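Local coordinates for Exo-beta-1,3-glucanase (Streptomyces sp. SirexAA-E, PDB 4PEY), which cleaves glucose and laminaribiose from laminarin and laminari-oligosaccharides as a secreted exo-beta-1,3-glucanase of glycoside hydrolase family 55, at residues A[399-404]-A[419-424]; A[431-436]-A[441-446]; A[477-482]-A[494-499]. The protein carries 1 engineered substitution. One frame throughout, in Å; residues are numbered along the deposited sequence. Where two conformers were deposited one is given.

Interaction 1 (A[399-404]-A[419-424]); sequences TWVWRA and YGVHVK. With BGC (beta-D-glucopyranose), chain B.
Val401 overlaps the corner at Gly420 and the first side chain beyond it, Val421, inside the protein. Its two methyls divide the work: with CG1 anti to the backbone N (chi1 178°), that branch faces the turn, its CG1 4.1 Å from the carbonyl O of Gly420, while CG2 meets CG2 of Val421 at 3.9 Å. The two valines cross nearly at right angles, methyl against methyl, and the small apolar patch is wholly buried. Gly420 offers only backbone to CG1. Val435 of the strand 429-436 packs on Val421, so the valine contact continues into the next turn.

The neighbours of Val401 along its strand face the other way, toward the sugar. The indole of Trp402 is sandwiched: CA of Ala404 lies 3.5 Å above one face, and CH2 of Trp400 lies 3.6 Å above the opposite face, both offset toward the rim. Held between them, Trp402 presents its edge to the glucose of chain B, and its NE1 donates to O3 of that glucose at 3.1 Å, a bent bond (138° at the hydrogen). His437, Asp405 and Gln130 also bond this sugar. A strand with apolar side chains turned into the core and aromatic ones turned toward the carbohydrate, packed across the core against a strand on another face of the coil, is characteristic of the parallel beta-helix, here carrying the substrate site.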
loop_
_atom_site.group_PDB
_atom_site.type_symbol
_atom_site.label_atom_id
_atom_site.label_comp_id
_atom_site.label_asym_id
_atom_site.label_seq_id
_atom_site.Cartn_x
_atom_site.Cartn_y
_atom_site.Cartn_z
ATOM N N THR A 399 2.615 -0.176 1.289
ATOM C CA THR A 399 2.070 0.820 2.192
ATOM C C THR A 399 1.848 2.119 1.420
ATOM O O THR A 399 2.544 2.396 0.446
ATOM C CB THR A 399 2.996 1.056 3.412
ATOM O OG1 THR A 399 2.333 1.893 4.357
ATOM C CG2 THR A 399 4.293 1.707 3.007
ATOM N N TRP A 400 0.828 2.873 1.829
ATOM C CA TRP A 400 0.627 4.248 1.384
ATOM C C TRP A 400 0.510 5.076 2.634
ATOM O O TRP A 400 -0.447 4.918 3.401
ATOM C CB TRP A 400 -0.631 4.419 0.530
ATOM C CG TRP A 400 -0.818 5.805 -0.112
ATOM C CD1 TRP A 400 0.155 6.637 -0.606
ATOM C CD2 TRP A 400 -2.070 6.484 -0.338
ATOM N NE1 TRP A 400 -0.419 7.786 -1.135
ATOM C CE2 TRP A 400 -1.781 7.707 -0.985
ATOM C CE3 TRP A 400 -3.406 6.164 -0.071
ATOM C CZ2 TRP A 400 -2.780 8.604 -1.365
ATOM C CZ3 TRP A 400 -4.402 7.066 -0.443
ATOM C CH2 TRP A 400 -4.080 8.277 -1.067
ATOM N N VAL A 401 1.488 5.949 2.837
ATOM C CA VAL A 401 1.529 6.803 4.007
ATOM C C VAL A 401 1.356 8.214 3.462
ATOM O O VAL A 401 2.225 8.726 2.759
ATOM C CB VAL A 401 2.852 6.609 4.790
ATOM C CG1 VAL A 401 2.925 7.539 5.991
ATOM C CG2 VAL A 401 2.978 5.158 5.222
ATOM N N TRP A 402 0.218 8.829 3.779
ATOM C CA TRP A 402 -0.275 9.976 3.015
ATOM C C TRP A 402 -0.743 11.130 3.879
ATOM O O TRP A 402 -1.764 11.023 4.564
ATOM C CB TRP A 402 -1.425 9.510 2.115
ATOM C CG TRP A 402 -2.082 10.522 1.189
ATOM C CD1 TRP A 402 -1.563 11.039 0.030
ATOM C CD2 TRP A 402 -3.412 11.048 1.298
ATOM N NE1 TRP A 402 -2.486 11.870 -0.579
ATOM C CE2 TRP A 402 -3.626 11.895 0.183
ATOM C CE3 TRP A 402 -4.444 10.895 2.234
ATOM C CZ2 TRP A 402 -4.827 12.575 -0.019
ATOM C CZ3 TRP A 402 -5.628 11.582 2.037
ATOM C CH2 TRP A 402 -5.812 12.407 0.916
ATOM N N ARG A 403 0.002 12.233 3.848
ATOM C CA ARG A 403 -0.503 13.485 4.395
ATOM C C ARG A 403 -1.451 14.074 3.346
ATOM O O ARG A 403 -1.055 14.283 2.196
ATOM C CB ARG A 403 0.631 14.456 4.737
ATOM C CG ARG A 403 0.113 15.831 5.129
ATOM C CD ARG A 403 1.199 16.789 5.612
ATOM N NE ARG A 403 0.618 18.117 5.785
ATOM C CZ ARG A 403 0.729 19.118 4.917
ATOM N NH1 ARG A 403 1.457 18.997 3.810
ATOM N NH2 ARG A 403 0.118 20.259 5.165
ATOM N N ALA A 404 -2.709 14.308 3.723
ATOM C CA ALA A 404 -3.726 14.704 2.740
ATOM C C ALA A 404 -3.380 16.020 2.038
ATOM O O ALA A 404 -3.002 16.998 2.686
ATOM C CB ALA A 404 -5.102 14.824 3.404
ATOM N N TYR A 419 7.021 13.843 9.431
ATOM C CA TYR A 419 7.770 12.666 8.983
ATOM C C TYR A 419 6.829 11.510 8.646
ATOM O O TYR A 419 5.918 11.194 9.417
ATOM C CB TYR A 419 8.764 12.223 10.058
ATOM C CG TYR A 419 9.662 13.334 10.565
ATOM C CD1 TYR A 419 10.701 13.825 9.787
ATOM C CD2 TYR A 419 9.467 13.887 11.821
ATOM C CE1 TYR A 419 11.531 14.844 10.246
ATOM C CE2 TYR A 419 10.289 14.901 12.294
ATOM C CZ TYR A 419 11.321 15.372 11.507
ATOM O OH TYR A 419 12.125 16.379 11.981
ATOM N N GLY A 420 7.057 10.872 7.503
ATOM C CA GLY A 420 6.212 9.766 7.082
ATOM C C GLY A 420 6.637 8.450 7.703
ATOM O O GLY A 420 6.021 7.971 8.652
ATOM N N VAL A 421 7.711 7.870 7.171
ATOM C CA VAL A 421 8.238 6.598 7.651
ATOM C C VAL A 421 9.672 6.781 8.126
ATOM O O VAL A 421 10.480 7.425 7.446
ATOM C CB VAL A 421 8.196 5.513 6.546
ATOM C CG1 VAL A 421 8.779 4.189 7.047
ATOM C CG2 VAL A 421 6.766 5.321 6.027
ATOM N N HIS A 422 9.988 6.224 9.291
ATOM C CA HIS A 422 11.353 6.238 9.794
ATOM C C HIS A 422 11.764 4.797 10.074
ATOM O O HIS A 422 11.194 4.155 10.959
ATOM C CB HIS A 422 11.470 7.095 11.056
ATOM C CG HIS A 422 12.878 7.283 11.526
ATOM N ND1 HIS A 422 13.195 7.802 12.764
ATOM C CD2 HIS A 422 14.058 7.022 10.914
ATOM C CE1 HIS A 422 14.510 7.859 12.891
ATOM N NE2 HIS A 422 15.056 7.393 11.781
ATOM N N VAL A 423 12.718 4.279 9.299
ATOM C CA VAL A 423 13.199 2.908 9.495
ATOM C C VAL A 423 14.483 2.918 10.312
ATOM O O VAL A 423 15.517 3.421 9.861
ATOM C CB VAL A 423 13.469 2.175 8.164
ATOM C CG1 VAL A 423 13.988 0.759 8.444
ATOM C CG2 VAL A 423 12.209 2.115 7.314
ATOM N N LYS A 424 14.410 2.353 11.511
ATOM C CA LYS A 424 15.570 2.303 12.404
ATOM C C LYS A 424 16.152 0.892 12.500
ATOM O O LYS A 424 17.319 0.714 12.845
ATOM C CB LYS A 424 15.188 2.826 13.793
ATOM C CG LYS A 424 14.826 4.314 13.779
ATOM C CD LYS A 424 13.917 4.725 14.936
ATOM C CE LYS A 424 14.566 4.561 16.285
ATOM N NZ LYS A 424 13.571 4.827 17.384
HETATM C C2 BGC B . -0.961 12.488 -5.737
HETATM C C3 BGC B . -1.972 12.130 -4.652
HETATM C C4 BGC B . -3.063 13.187 -4.599
HETATM C C5 BGC B . -3.707 13.325 -5.969
HETATM C C6 BGC B . -4.831 14.350 -5.941
HETATM C C1 BGC B . -1.641 12.861 -7.057
HETATM O O2 BGC B . -0.073 11.396 -5.927
HETATM O O3 BGC B . -1.325 12.070 -3.398
HETATM O O4 BGC B . -4.028 12.856 -3.628
HETATM O O5 BGC B . -2.718 13.762 -6.871
HETATM O O6 BGC B . -4.282 15.640 -5.794
#

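Interaction 2 (A[431-436]-A[441-446]). With BGC (beta-D-glucopyranose), chain B.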
loop_
_atom_site.group_PDB
_atom_site.type_symbol
_atom_site.label_atom_id
_atom_site.label_comp_id
_atom_site.label_asym_id
_atom_site.label_seq_id
_atom_site.Cartn_x
_atom_site.Cartn_y
_atom_site.Cartn_z
ATOM N N THR A 431 8.810 -3.306 -0.144
ATOM C CA THR A 431 8.421 -3.592 -1.521
ATOM C C THR A 431 7.095 -2.882 -1.821
ATOM O O THR A 431 6.055 -3.219 -1.243
ATOM C CB THR A 431 8.308 -5.125 -1.773
ATOM O OG1 THR A 431 7.446 -5.728 -0.796
ATOM C CG2 THR A 431 9.681 -5.791 -1.672
ATOM N N GLY A 432 7.125 -1.875 -2.695
ATOM C CA GLY A 432 5.920 -1.111 -2.984
ATOM C C GLY A 432 5.663 -0.016 -1.963
ATOM O O GLY A 432 4.641 -0.020 -1.271
ATOM N N LEU A 433 6.589 0.935 -1.882
ATOM C CA LEU A 433 6.553 1.984 -0.871
ATOM C C LEU A 433 6.022 3.298 -1.456
ATOM O O LEU A 433 6.625 3.854 -2.363
ATOM C CB LEU A 433 7.958 2.180 -0.296
ATOM C CG LEU A 433 8.208 3.214 0.801
ATOM C CD1 LEU A 433 7.451 2.830 2.049
ATOM C CD2 LEU A 433 9.710 3.310 1.093
ATOM N N PHE A 434 4.886 3.773 -0.947
ATOM C CA PHE A 434 4.254 4.999 -1.440
ATOM C C PHE A 434 4.128 5.960 -0.262
ATOM O O PHE A 434 3.405 5.656 0.687
ATOM C CB PHE A 434 2.848 4.736 -2.006
ATOM C CG PHE A 434 2.776 3.755 -3.160
ATOM C CD1 PHE A 434 2.954 2.394 -2.956
ATOM C CD2 PHE A 434 2.428 4.198 -4.437
ATOM C CE1 PHE A 434 2.847 1.496 -4.007
ATOM C CE2 PHE A 434 2.297 3.311 -5.494
ATOM C CZ PHE A 434 2.504 1.948 -5.281
ATOM N N VAL A 435 4.816 7.099 -0.295
ATOM C CA VAL A 435 4.787 8.035 0.837
ATOM C C VAL A 435 4.755 9.462 0.307
ATOM O O VAL A 435 5.611 9.826 -0.506
ATOM C CB VAL A 435 6.017 7.860 1.774
ATOM C CG1 VAL A 435 5.871 8.740 3.022
ATOM C CG2 VAL A 435 6.196 6.399 2.180
ATOM N N GLU A 436 3.785 10.266 0.754
ATOM C CA GLU A 436 3.546 11.582 0.128
ATOM C C GLU A 436 3.151 12.731 1.044
ATOM O O GLU A 436 2.346 12.555 1.968
ATOM C CB GLU A 436 2.436 11.484 -0.919
ATOM C CG GLU A 436 2.562 10.379 -1.948
ATOM C CD GLU A 436 1.460 10.502 -2.963
ATOM O OE1 GLU A 436 0.302 10.174 -2.608
ATOM O OE2 GLU A 436 1.739 10.988 -4.088
ATOM N N TYR A 441 10.975 15.155 6.079
ATOM C CA TYR A 441 11.384 13.947 5.356
ATOM C C TYR A 441 10.243 12.944 5.229
ATOM O O TYR A 441 9.763 12.418 6.238
ATOM C CB TYR A 441 12.551 13.234 6.055
ATOM C CG TYR A 441 13.847 13.997 6.156
ATOM C CD1 TYR A 441 14.553 14.372 5.020
ATOM C CD2 TYR A 441 14.396 14.296 7.396
ATOM C CE1 TYR A 441 15.760 15.052 5.117
ATOM C CE2 TYR A 441 15.598 14.964 7.503
ATOM C CZ TYR A 441 16.274 15.346 6.360
ATOM O OH TYR A 441 17.475 16.014 6.473
ATOM N N ASP A 442 9.837 12.628 4.003
ATOM C CA ASP A 442 8.800 11.614 3.830
ATOM C C ASP A 442 9.288 10.253 4.323
ATOM O O ASP A 442 8.579 9.585 5.071
ATOM C CB ASP A 442 8.354 11.553 2.373
ATOM C CG ASP A 442 8.011 12.921 1.826
ATOM O OD1 ASP A 442 8.962 13.684 1.544
ATOM O OD2 ASP A 442 6.803 13.245 1.691
ATOM N N VAL A 443 10.491 9.854 3.916
ATOM C CA VAL A 443 11.109 8.623 4.404
ATOM C C VAL A 443 12.517 8.919 4.900
ATOM O O VAL A 443 13.289 9.606 4.216
ATOM C CB VAL A 443 11.172 7.526 3.301
ATOM C CG1 VAL A 443 11.969 6.305 3.778
ATOM C CG2 VAL A 443 9.766 7.109 2.884
ATOM N N GLN A 444 12.827 8.411 6.091
ATOM C CA GLN A 444 14.181 8.459 6.611
ATOM C C GLN A 444 14.608 7.040 6.981
ATOM O O GLN A 444 13.846 6.288 7.582
ATOM C CB GLN A 444 14.269 9.396 7.821
ATOM C CG GLN A 444 15.661 9.484 8.426
ATOM C CD GLN A 444 15.773 10.549 9.503
ATOM O OE1 GLN A 444 14.770 11.072 9.988
ATOM N NE2 GLN A 444 17.004 10.876 9.882
ATOM N N TRP A 445 15.826 6.677 6.596
ATOM C CA TRP A 445 16.330 5.332 6.841
ATOM C C TRP A 445 17.620 5.432 7.635
ATOM O O TRP A 445 18.614 5.961 7.134
ATOM C CB TRP A 445 16.562 4.592 5.519
ATOM C CG TRP A 445 16.334 3.109 5.591
ATOM C CD1 TRP A 445 17.079 2.188 6.283
ATOM C CD2 TRP A 445 15.303 2.375 4.926
ATOM N NE1 TRP A 445 16.567 0.926 6.091
ATOM C CE2 TRP A 445 15.478 1.011 5.260
ATOM C CE3 TRP A 445 14.248 2.736 4.079
ATOM C CZ2 TRP A 445 14.636 0.006 4.776
ATOM C CZ3 TRP A 445 13.407 1.731 3.594
ATOM C CH2 TRP A 445 13.610 0.381 3.945
ATOM N N SER A 446 17.579 4.943 8.876
ATOM C CA SER A 446 18.702 5.028 9.804
ATOM C C SER A 446 19.319 3.659 10.065
ATOM O O SER A 446 20.454 3.559 10.527
ATOM C CB SER A 446 18.253 5.642 11.132
ATOM O OG SER A 446 17.685 6.929 10.932
HETATM C C2 BGC B . -0.961 12.488 -5.737
HETATM C C3 BGC B . -1.972 12.130 -4.652
HETATM C C4 BGC B . -3.063 13.187 -4.599
HETATM C C5 BGC B . -3.707 13.325 -5.969
HETATM C C6 BGC B . -4.831 14.350 -5.941
HETATM C C1 BGC B . -1.641 12.861 -7.057
HETATM O O2 BGC B . -0.073 11.396 -5.927
HETATM O O3 BGC B . -1.325 12.070 -3.398
HETATM O O4 BGC B . -4.028 12.856 -3.628
HETATM O O5 BGC B . -2.718 13.762 -6.871
HETATM O O6 BGC B . -4.282 15.640 -5.794
#
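Two flat carboxylates, of Glu436 and Asp442, flank this contact, OD2 of Asp442 resting 3.7 Å from the backbone C of Glu436. At OE1 of Glu436, O3 of the glucose of chain B and the indole NE1 of Trp400 come in tilted to opposite sides of the carboxylate plane, both as hydrogen-bond donors, while O2 of the same glucose reaches OE2 close to that plane. O3 donates to OE1 at 2.6 Å, and O2 donates to OE2 at 2.6 Å, so the acid spans two adjacent hydroxyls. Gln456 NE2 is a second partner of OE2, which helps fix the group's rotation. CG stands anti to the carbonyl carbon (chi1 -50°) and the chain is extended beyond it, carrying the acid from the strand to the sugar. With an alanine here, O2, O3 and the Trp400 N-H would probably lose their shared acceptor, and the glucose would be held less firmly.

Behind the acid, Val435 packs inward. Its CG1 lies 3.5 Å from the backbone O of Asp442, and its CG2 meets CG2 of Val443 at 3.7 Å, the valines crossing at about a right angle. Leu433 adds CD2 to the same Val443 methyl at 4.2 Å. Asp442 itself turns its OD1 to Lys459 in a salt bridge and its OD2 to the backbone N of Phe438. This is the cross-core packing of a parallel beta-helix turn whose outward face lines the substrate-binding site.

Interaction 3 (A[477-482]-A[494-499]); sequences YAAYKV and MGSYCY. With BGC (beta-D-glucopyranose), chain C.
This is a Met-aromatic contact in the interior of the beta-helix, joining the strand 480-482 on one face of the coil to the strand 489-498 on another. Met494 and Tyr480 cross at about a right angle, and the methionine meets the ring with its methyl first: CE stands 3.4 Å from the centroid of the Tyr480 ring, 13° off the normal, a CH-pi contact over the middle of the face. The sulfur lies farther out above it, SD being 4.8 Å from the same centroid and 11° off the normal, with the SD-CE bond itself inclined to the ring normal. The bend at chi3 (72°) folds the methyl back into this place. Phe512 and Phe522 also touch both residues.

One step along, the CB of Ala479 packs on OG of Ser496 at 3.5 Å. That hydroxyl has its polar partners in Asn457 and Tyr536. Farther along the second strand, just past its end, Tyr499 leaves the core for the substrate: C6 of the glucose of chain C sits 3.5 Å above the centre of its ring plane, and the nearest sugar oxygen, O6, is 3.6 Å from CE1 of Tyr499.

Between the two segments the cohesion is therefore dispersive, methyl on pi face and methyl on hydroxyl, while the buried polar ends are satisfied elsewhere: OH of Tyr480 bonds to His489 and Thr452, beyond the ring that Met494 covers.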
loop_
_atom_site.group_PDB
_atom_site.type_symbol
_atom_site.label_atom_id
_atom_site.label_comp_id
_atom_site.label_asym_id
_atom_site.label_seq_id
_atom_site.Cartn_x
_atom_site.Cartn_y
_atom_site.Cartn_z
ATOM N N TYR A 477 13.459 19.141 2.234
ATOM C CA TYR A 477 13.779 17.868 2.859
ATOM C C TYR A 477 13.632 16.766 1.835
ATOM O O TYR A 477 12.598 16.682 1.174
ATOM C CB TYR A 477 12.842 17.594 4.038
ATOM C CG TYR A 477 13.014 18.536 5.207
ATOM C CD1 TYR A 477 12.457 19.811 5.190
ATOM C CD2 TYR A 477 13.724 18.141 6.336
ATOM C CE1 TYR A 477 12.619 20.676 6.271
ATOM C CE2 TYR A 477 13.887 18.988 7.408
ATOM C CZ TYR A 477 13.339 20.252 7.375
ATOM O OH TYR A 477 13.509 21.073 8.468
ATOM N N ALA A 478 14.653 15.925 1.684
ATOM C CA ALA A 478 14.547 14.789 0.767
ATOM C C ALA A 478 13.255 13.981 0.974
ATOM O O ALA A 478 12.772 13.825 2.099
ATOM C CB ALA A 478 15.757 13.870 0.917
ATOM N N ALA A 479 12.706 13.464 -0.119
ATOM C CA ALA A 479 11.621 12.487 -0.043
ATOM C C ALA A 479 12.100 11.165 0.556
ATOM O O ALA A 479 11.315 10.418 1.136
ATOM C CB ALA A 479 11.040 12.253 -1.411
ATOM N N TYR A 480 13.389 10.878 0.385
ATOM C CA TYR A 480 13.976 9.625 0.833
ATOM C C TYR A 480 15.408 9.906 1.260
ATOM O O TYR A 480 16.267 10.197 0.428
ATOM C CB TYR A 480 13.913 8.590 -0.286
ATOM C CG TYR A 480 14.241 7.150 0.065
ATOM C CD1 TYR A 480 15.564 6.717 0.157
ATOM C CD2 TYR A 480 13.228 6.203 0.212
ATOM C CE1 TYR A 480 15.867 5.383 0.433
ATOM C CE2 TYR A 480 13.512 4.877 0.492
ATOM C CZ TYR A 480 14.835 4.465 0.584
ATOM O OH TYR A 480 15.122 3.140 0.843
ATOM N N LYS A 481 15.636 9.842 2.567
ATOM C CA LYS A 481 16.924 10.153 3.163
ATOM C C LYS A 481 17.526 8.936 3.841
ATOM O O LYS A 481 16.903 8.337 4.716
ATOM C CB LYS A 481 16.791 11.275 4.194
ATOM C CG LYS A 481 18.095 11.543 4.946
ATOM C CD LYS A 481 17.908 12.473 6.116
ATOM C CE LYS A 481 19.224 12.697 6.862
ATOM N NZ LYS A 481 20.225 13.484 6.079
ATOM N N VAL A 482 18.740 8.581 3.431
ATOM C CA VAL A 482 19.544 7.593 4.134
ATOM C C VAL A 482 20.540 8.356 4.993
ATOM O O VAL A 482 21.308 9.171 4.471
ATOM C CB VAL A 482 20.273 6.655 3.151
ATOM C CG1 VAL A 482 21.111 5.618 3.895
ATOM C CG2 VAL A 482 19.258 5.975 2.228
ATOM N N MET A 494 12.781 4.383 -8.131
ATOM C CA MET A 494 12.311 5.327 -7.121
ATOM C C MET A 494 12.110 6.714 -7.698
ATOM O O MET A 494 13.005 7.252 -8.349
ATOM C CB MET A 494 13.310 5.392 -5.960
ATOM C CG MET A 494 13.746 4.017 -5.455
ATOM S SD MET A 494 15.006 4.077 -4.175
ATOM C CE MET A 494 14.048 4.662 -2.820
ATOM N N GLY A 495 10.944 7.299 -7.430
ATOM C CA GLY A 495 10.611 8.613 -7.960
ATOM C C GLY A 495 10.001 9.557 -6.944
ATOM O O GLY A 495 9.214 9.138 -6.087
ATOM N N SER A 496 10.369 10.834 -7.047
ATOM C CA SER A 496 9.783 11.899 -6.235
ATOM C C SER A 496 9.283 13.012 -7.149
ATOM O O SER A 496 10.022 13.451 -8.027
ATOM C CB SER A 496 10.813 12.452 -5.240
ATOM O OG SER A 496 10.307 13.581 -4.538
ATOM N N TYR A 497 8.043 13.461 -6.946
ATOM C CA TYR A 497 7.430 14.474 -7.819
ATOM C C TYR A 497 7.095 15.728 -7.015
ATOM O O TYR A 497 6.746 15.631 -5.839
ATOM C CB TYR A 497 6.157 13.941 -8.496
ATOM C CG TYR A 497 6.237 12.488 -8.909
ATOM C CD1 TYR A 497 7.384 11.969 -9.511
ATOM C CD2 TYR A 497 5.166 11.629 -8.694
ATOM C CE1 TYR A 497 7.468 10.632 -9.864
ATOM C CE2 TYR A 497 5.244 10.294 -9.037
ATOM C CZ TYR A 497 6.390 9.802 -9.636
ATOM O OH TYR A 497 6.463 8.466 -9.988
ATOM N N CYS A 498 7.196 16.909 -7.625
ATOM C CA CYS A 498 6.788 18.119 -6.914
ATOM C C CYS A 498 5.661 18.854 -7.635
ATOM O O CYS A 498 5.508 18.785 -8.855
ATOM C CB CYS A 498 7.976 19.069 -6.672
ATOM S SG CYS A 498 8.617 19.974 -8.104
ATOM N N TYR A 499 4.862 19.546 -6.841
ATOM C CA TYR A 499 3.754 20.343 -7.333
ATOM C C TYR A 499 3.511 21.414 -6.277
ATOM O O TYR A 499 2.545 21.367 -5.515
ATOM C CB TYR A 499 2.521 19.470 -7.588
ATOM C CG TYR A 499 1.293 20.178 -8.109
ATOM C CD1 TYR A 499 1.269 20.744 -9.384
ATOM C CD2 TYR A 499 0.137 20.244 -7.340
ATOM C CE1 TYR A 499 0.123 21.375 -9.868
ATOM C CE2 TYR A 499 -1.002 20.865 -7.809
ATOM C CZ TYR A 499 -1.008 21.429 -9.066
ATOM O OH TYR A 499 -2.156 22.037 -9.507
HETATM C C2 BGC C . -0.475 13.744 -10.197
HETATM C C3 BGC C . -1.257 14.245 -8.990
HETATM C C4 BGC C . -1.064 15.746 -8.839
HETATM C C5 BGC C . -1.431 16.436 -10.143
HETATM C C6 BGC C . -1.242 17.942 -10.015
HETATM C C1 BGC C . -0.765 14.572 -11.444
HETATM O O2 BGC C . -0.854 12.408 -10.453
HETATM O O3 BGC C . -0.700 13.527 -7.867
HETATM O O4 BGC C . -1.858 16.208 -7.763
HETATM O O5 BGC C . -0.588 15.950 -11.173
HETATM O O6 BGC C . -1.649 18.566 -11.216
#

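Overall arrangement
The three contacts come in series along the C-terminal beta-helix, with the strand 450-458 between the facing strands of interactions 2 and 3. Each joins the parallel sheet that holds 419-423, 443-445 and 480-482 as consecutive strands to the strands 399-403, 429-436 and 489-498 facing it. The centres are about 6 Å apart for interactions 1 and 2, about 9 Å for 2 and 3 and about 12 Å for 1 and 3. Probable backbone hydrogen bonds tie neighbours, Val423 O to Ser446 N at 2.7 Å and Val443 O to Lys481 N at 2.9 Å. Interactions 1 and 2 share one glucose; interaction 3 reaches another, so nearby turns together line the laminarin cleft beside the engineered Ala458.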